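Local coordinates for PKS_KS domain-containing protein (Photorhabdus luminescens subsp. laumondii, PDB 6SMO) that probably acts as a 3-oxoacyl-[acyl-carrier-protein] synthase, a condensing enzyme of the thiolase-like superfamily, and holds a polyketide chain in its pocket, at residues Asn294-His297 and Leu301-Asp304; Met306-Cys311 and Leu422-Gly427. All coordinates share one frame; numbering follows the deposited sequence.

Interaction 1. Residues Asn294-His297 and Leu301-Asp304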
loop_
_atom_site.group_PDB
_atom_site.type_symbol
_atom_site.label_atom_id
_atom_site.label_comp_id
_atom_site.label_asym_id
_atom_site.label_seq_id
_atom_site.Cartn_x
_atom_site.Cartn_y
_atom_site.Cartn_z
ATOM N N ASN B 294 -9.207 -10.693 2.578
ATOM C CA ASN B 294 -10.460 -11.104 3.267
ATOM C C ASN B 294 -11.529 -11.444 2.223
ATOM O O ASN B 294 -12.194 -12.486 2.383
ATOM C CB ASN B 294 -10.994 -10.013 4.201
ATOM C CG ASN B 294 -10.370 -10.046 5.579
ATOM O OD1 ASN B 294 -10.299 -11.101 6.206
ATOM N ND2 ASN B 294 -9.937 -8.894 6.067
ATOM N N ALA B 295 -11.679 -10.583 1.209
ATOM C CA ALA B 295 -12.788 -10.588 0.226
ATOM C C ALA B 295 -14.120 -10.455 0.977
ATOM O O ALA B 295 -15.085 -11.158 0.611
ATOM C CB ALA B 295 -12.732 -11.839 -0.620
ATOM N N TYR B 296 -14.157 -9.577 1.987
ATOM C CA TYR B 296 -15.290 -9.394 2.934
ATOM C C TYR B 296 -15.728 -7.923 2.934
ATOM O O TYR B 296 -16.860 -7.638 2.497
ATOM C CB TYR B 296 -14.885 -9.875 4.331
ATOM C CG TYR B 296 -15.937 -9.699 5.397
ATOM C CD1 TYR B 296 -17.017 -10.564 5.487
ATOM C CD2 TYR B 296 -15.850 -8.673 6.324
ATOM C CE1 TYR B 296 -17.986 -10.409 6.466
ATOM C CE2 TYR B 296 -16.810 -8.505 7.310
ATOM C CZ TYR B 296 -17.881 -9.376 7.381
ATOM O OH TYR B 296 -18.829 -9.214 8.350
ATOM N N HIS B 297 -14.858 -7.027 3.411
ATOM C CA HIS B 297 -15.108 -5.562 3.513
ATOM C C HIS B 297 -13.773 -4.808 3.488
ATOM O O HIS B 297 -12.728 -5.444 3.735
ATOM C CB HIS B 297 -15.921 -5.243 4.776
ATOM C CG HIS B 297 -16.820 -4.060 4.632
ATOM N ND1 HIS B 297 -18.086 -4.162 4.089
ATOM C CD2 HIS B 297 -16.652 -2.760 4.959
ATOM C CE1 HIS B 297 -18.656 -2.975 4.083
ATOM N NE2 HIS B 297 -17.797 -2.096 4.612
ATOM N N LEU B 301 -13.776 -6.146 9.747
ATOM C CA LEU B 301 -13.128 -7.483 9.842
ATOM C C LEU B 301 -14.139 -8.490 10.385
ATOM O O LEU B 301 -14.873 -8.184 11.323
ATOM C CB LEU B 301 -11.905 -7.379 10.759
ATOM C CG LEU B 301 -10.755 -6.520 10.233
ATOM C CD1 LEU B 301 -9.857 -6.056 11.368
ATOM C CD2 LEU B 301 -9.948 -7.275 9.187
ATOM N N PRO B 302 -14.211 -9.720 9.825
ATOM C CA PRO B 302 -15.173 -10.723 10.284
ATOM C C PRO B 302 -14.761 -11.374 11.614
ATOM O O PRO B 302 -13.580 -11.389 11.918
ATOM C CB PRO B 302 -15.173 -11.747 9.140
ATOM C CG PRO B 302 -13.766 -11.673 8.588
ATOM C CD PRO B 302 -13.369 -10.217 8.724
ATOM N N ALA B 303 -15.739 -11.903 12.356
ATOM C CA ALA B 303 -15.580 -12.455 13.723
ATOM C C ALA B 303 -14.810 -13.782 13.679
ATOM O O ALA B 303 -13.890 -13.953 14.506
ATOM C CB ALA B 303 -16.933 -12.626 14.369
ATOM N N ASP B 304 -15.175 -14.681 12.756
ATOM C CA ASP B 304 -14.620 -16.060 12.646
ATOM C C ASP B 304 -13.100 -16.000 12.438
ATOM O O ASP B 304 -12.393 -16.816 13.062
ATOM C CB ASP B 304 -15.316 -16.861 11.539
ATOM C CG ASP B 304 -15.236 -16.244 10.152
ATOM O OD1 ASP B 304 -14.825 -15.071 10.050
ATOM O OD2 ASP B 304 -15.592 -16.941 9.182
#

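Interaction 2. Residues Met306-Cys311 and Leu422-Gly427. With LKZ (3,5,7,9,11-pentakis(oxidanylidene)dodecanal), chain H.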
loop_
_atom_site.group_PDB
_atom_site.type_symbol
_atom_site.label_atom_id
_atom_site.label_comp_id
_atom_site.label_asym_id
_atom_site.label_seq_id
_atom_site.Cartn_x
_atom_site.Cartn_y
_atom_site.Cartn_z
ATOM N N MET B 306 -11.221 -16.517 9.530
ATOM C CA MET B 306 -10.773 -17.677 8.712
ATOM C C MET B 306 -9.615 -17.254 7.798
ATOM O O MET B 306 -8.677 -18.058 7.633
ATOM C CB MET B 306 -11.919 -18.228 7.856
ATOM C CG MET B 306 -13.028 -18.875 8.666
ATOM S SD MET B 306 -12.540 -20.463 9.388
ATOM C CE MET B 306 -14.104 -21.002 10.077
ATOM N N ALA B 307 -9.689 -16.048 7.223
ATOM C CA ALA B 307 -8.682 -15.484 6.293
ATOM C C ALA B 307 -7.331 -15.349 7.007
ATOM O O ALA B 307 -6.325 -15.845 6.463
ATOM C CB ALA B 307 -9.154 -14.155 5.756
ATOM N N MET B 308 -7.321 -14.709 8.182
ATOM C CA MET B 308 -6.111 -14.501 9.023
ATOM C C MET B 308 -5.525 -15.862 9.420
ATOM O O MET B 308 -4.286 -15.990 9.412
ATOM C CB MET B 308 -6.445 -13.690 10.282
ATOM C CG MET B 308 -5.287 -13.555 11.261
ATOM S SD MET B 308 -3.791 -12.851 10.519
ATOM C CE MET B 308 -3.975 -11.126 10.968
ATOM N N ALA B 309 -6.383 -16.834 9.751
ATOM C CA ALA B 309 -6.004 -18.216 10.136
ATOM C C ALA B 309 -5.289 -18.907 8.969
ATOM O O ALA B 309 -4.307 -19.630 9.229
ATOM C CB ALA B 309 -7.224 -18.991 10.571
ATOM N N ARG B 310 -5.763 -18.693 7.736
ATOM C CA ARG B 310 -5.169 -19.274 6.500
ATOM C C ARG B 310 -3.801 -18.627 6.243
ATOM O O ARG B 310 -2.889 -19.347 5.795
ATOM C CB ARG B 310 -6.101 -19.092 5.295
ATOM C CG ARG B 310 -5.895 -20.132 4.203
ATOM C CD ARG B 310 -6.833 -19.984 3.018
ATOM N NE ARG B 310 -6.220 -19.270 1.903
ATOM C CZ ARG B 310 -6.343 -17.967 1.649
ATOM N NH1 ARG B 310 -5.733 -17.444 0.598
ATOM N NH2 ARG B 310 -7.070 -17.187 2.432
ATOM N N CYS B 311 -3.672 -17.325 6.524
ATOM C CA CYS B 311 -2.427 -16.525 6.347
ATOM C C CYS B 311 -1.334 -17.030 7.299
ATOM O O CYS B 311 -0.175 -17.139 6.853
ATOM C CB CYS B 311 -2.683 -15.042 6.588
ATOM S SG CYS B 311 -1.358 -13.976 5.965
ATOM N N LEU B 422 5.289 -15.643 16.094
ATOM C CA LEU B 422 4.361 -15.173 15.029
ATOM C C LEU B 422 4.165 -13.660 15.174
ATOM O O LEU B 422 4.262 -13.157 16.309
ATOM C CB LEU B 422 3.025 -15.913 15.150
ATOM C CG LEU B 422 2.802 -17.060 14.164
ATOM C CD1 LEU B 422 3.961 -18.046 14.184
ATOM C CD2 LEU B 422 1.494 -17.773 14.468
ATOM N N LYS B 423 3.898 -12.977 14.059
ATOM C CA LYS B 423 3.675 -11.508 13.993
ATOM C C LYS B 423 2.518 -11.233 13.031
ATOM O O LYS B 423 2.739 -11.309 11.808
ATOM C CB LYS B 423 4.963 -10.803 13.556
ATOM C CG LYS B 423 4.833 -9.319 13.236
ATOM C CD LYS B 423 4.547 -8.456 14.446
ATOM C CE LYS B 423 3.941 -7.117 14.084
ATOM N NZ LYS B 423 2.492 -7.226 13.797
ATOM N N LEU B 424 1.337 -10.928 13.575
ATOM C CA LEU B 424 0.076 -10.724 12.812
ATOM C C LEU B 424 -0.097 -9.228 12.523
ATOM O O LEU B 424 0.085 -8.423 13.458
ATOM C CB LEU B 424 -1.100 -11.271 13.629
ATOM C CG LEU B 424 -1.284 -12.790 13.622
ATOM C CD1 LEU B 424 0.032 -13.525 13.830
ATOM C CD2 LEU B 424 -2.293 -13.211 14.679
ATOM N N SER B 425 -0.424 -8.881 11.274
ATOM C CA SER B 425 -0.742 -7.498 10.825
ATOM C C SER B 425 -2.012 -7.506 9.969
ATOM O O SER B 425 -2.243 -8.502 9.255
ATOM C CB SER B 425 0.415 -6.878 10.086
ATOM O OG SER B 425 1.477 -6.571 10.977
ATOM N N SER B 426 -2.794 -6.427 10.048
ATOM C CA SER B 426 -4.075 -6.224 9.323
ATOM C C SER B 426 -4.194 -4.756 8.905
ATOM O O SER B 426 -3.722 -3.886 9.663
ATOM C CB SER B 426 -5.250 -6.651 10.165
ATOM O OG SER B 426 -5.245 -8.056 10.369
ATOM N N GLY B 427 -4.805 -4.514 7.751
ATOM C CA GLY B 427 -5.032 -3.153 7.243
ATOM C C GLY B 427 -6.292 -3.103 6.403
ATOM O O GLY B 427 -6.990 -4.118 6.328
HETATM C C4 LKZ H . -6.677 8.466 5.439
HETATM C C5 LKZ H . -6.225 7.449 4.422
HETATM C C6 LKZ H . -4.957 6.652 4.741
HETATM C C7 LKZ H . -5.342 5.215 5.017
HETATM C C8 LKZ H . -4.250 4.171 5.280
HETATM C C10 LKZ H . -5.515 0.413 8.687
HETATM C C22 LKZ H . -6.205 9.830 4.973
HETATM C C11 LKZ H . -4.307 0.872 9.464
HETATM O O19 LKZ H . -4.396 1.408 10.554
HETATM C C3 LKZ H . -5.267 0.951 7.291
HETATM O O23 LKZ H . -5.300 0.206 6.327
HETATM C C2 LKZ H . -4.845 2.421 7.168
HETATM C C9 LKZ H . -4.959 2.885 5.715
HETATM O O20 LKZ H . -5.671 2.299 4.924
HETATM O O21 LKZ H . -6.513 4.912 5.081
HETATM O O22 LKZ H . -6.848 7.306 3.382
HETATM O O24 LKZ H . -6.924 10.589 4.341
HETATM C C23 LKZ H . -4.782 10.197 5.346
#

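Interaction 1. Residues Asn294-His297 and Leu301-Asp304
Tyr-296 lays its ring against Pro-302. With CG anti to the backbone N (chi1 178°), CB lifts the ring out of the loop toward 301-304. On the near side CD2 reaches Pro-302 CD at 3.8 Å, and CE2 comes equally near Pro-302 N. Farther out, CE1 and CZ meet Pro-302 CB, with CZ 4.0 Å from it. That CB stands 3.9 Å from the ring centroid and only 7° off the ring normal, a CH-pi contact over the face; proline suits it because its rigid ring presents C-H groups close to the backbone. Both segments belong to the irregular connection from strand 284-293 to helix 306-319, a strand-to-helix link in the C-terminal half of the ketosynthase, and the CH-pi contact brings two parts of this surface loop together. Beside it Asn-294 crosses Leu-301 at about a right angle, its ND2 3.5 Å from Leu-301 CD2. Asparagine can serve two neighbours here, since its amide nitrogen packs on the leucine while OD1 is hydrogen-bonded to His-432. The carbonyl oxygens of Leu-301 and Pro-302 are taken up by Gln-338 and Asn-342 of helix 337-350.

Interaction 2. Residues Met306-Cys311 and Leu422-Gly427
The flat group that Met-308 meets across the contact is the peptide unit joining Ser-425 to Ser-426: the methyl CE stands well above its plane, just past Ser-425 O, 3.6 Å from that oxygen. No aromatic ring takes part from the two segments themselves, but the imidazole of His-432, on strand 431-438, also packs on Met-308. Helix 306-311 runs across strand 422-427 at 139°, with the axes 10.2 Å apart, and one long side chain spans much of this gap. Met-308 leaves the helix with CG anti to its backbone N and then bends at both chi2 and chi3, swinging CE obliquely toward Ser-425 and Ser-426. Its SD rests 4.0 Å from Leu-424 CG, and CE lies 3.9 Å from Leu-424 CB and 3.4 Å from Ser-426 OG. A flexible, unbranched thioether suits a place lined by a leucine on one part and polar atoms on another. This is helix-on-sheet packing in the thiolase-like fold. On the strand, Lys-423 NZ donates to Ser-425 OG at 3.1 Å, and Ser-425 OG is also bonded to Asn-375. Beyond it, Gly-427 C approaches O23 of the bound polyketide at 3.5 Å, with no side chain to intervene. Because no hydrogen bond joins helix to strand, the contact depends on dispersion and fit, while the buried hydroxyl of Ser-426 has its hydrogen-bonding partner in His-432.

How the interactions relate
Interaction 1 closes in the loop just before the helix that opens interaction 2, and the two centres lie about 11 Å apart. They touch directly where Asn-294 OD1 comes 3.3 Å from Ala-307 CB. A second tie runs through His-432: its NE2 is hydrogen-bonded to Asn-294 of interaction 1, its ND1 to Ser-426 of interaction 2, so one imidazole joins the loop to strand 422-427. The two contacts differ in how near they come to the polyketide pocket. Interaction 2 reaches it through Gly-427, next to Phe-428, whose backbone N hydrogen-bonds the ligand; interaction 1 stays farther off, the Leu-301 side chain being about 8 Å from the ligand.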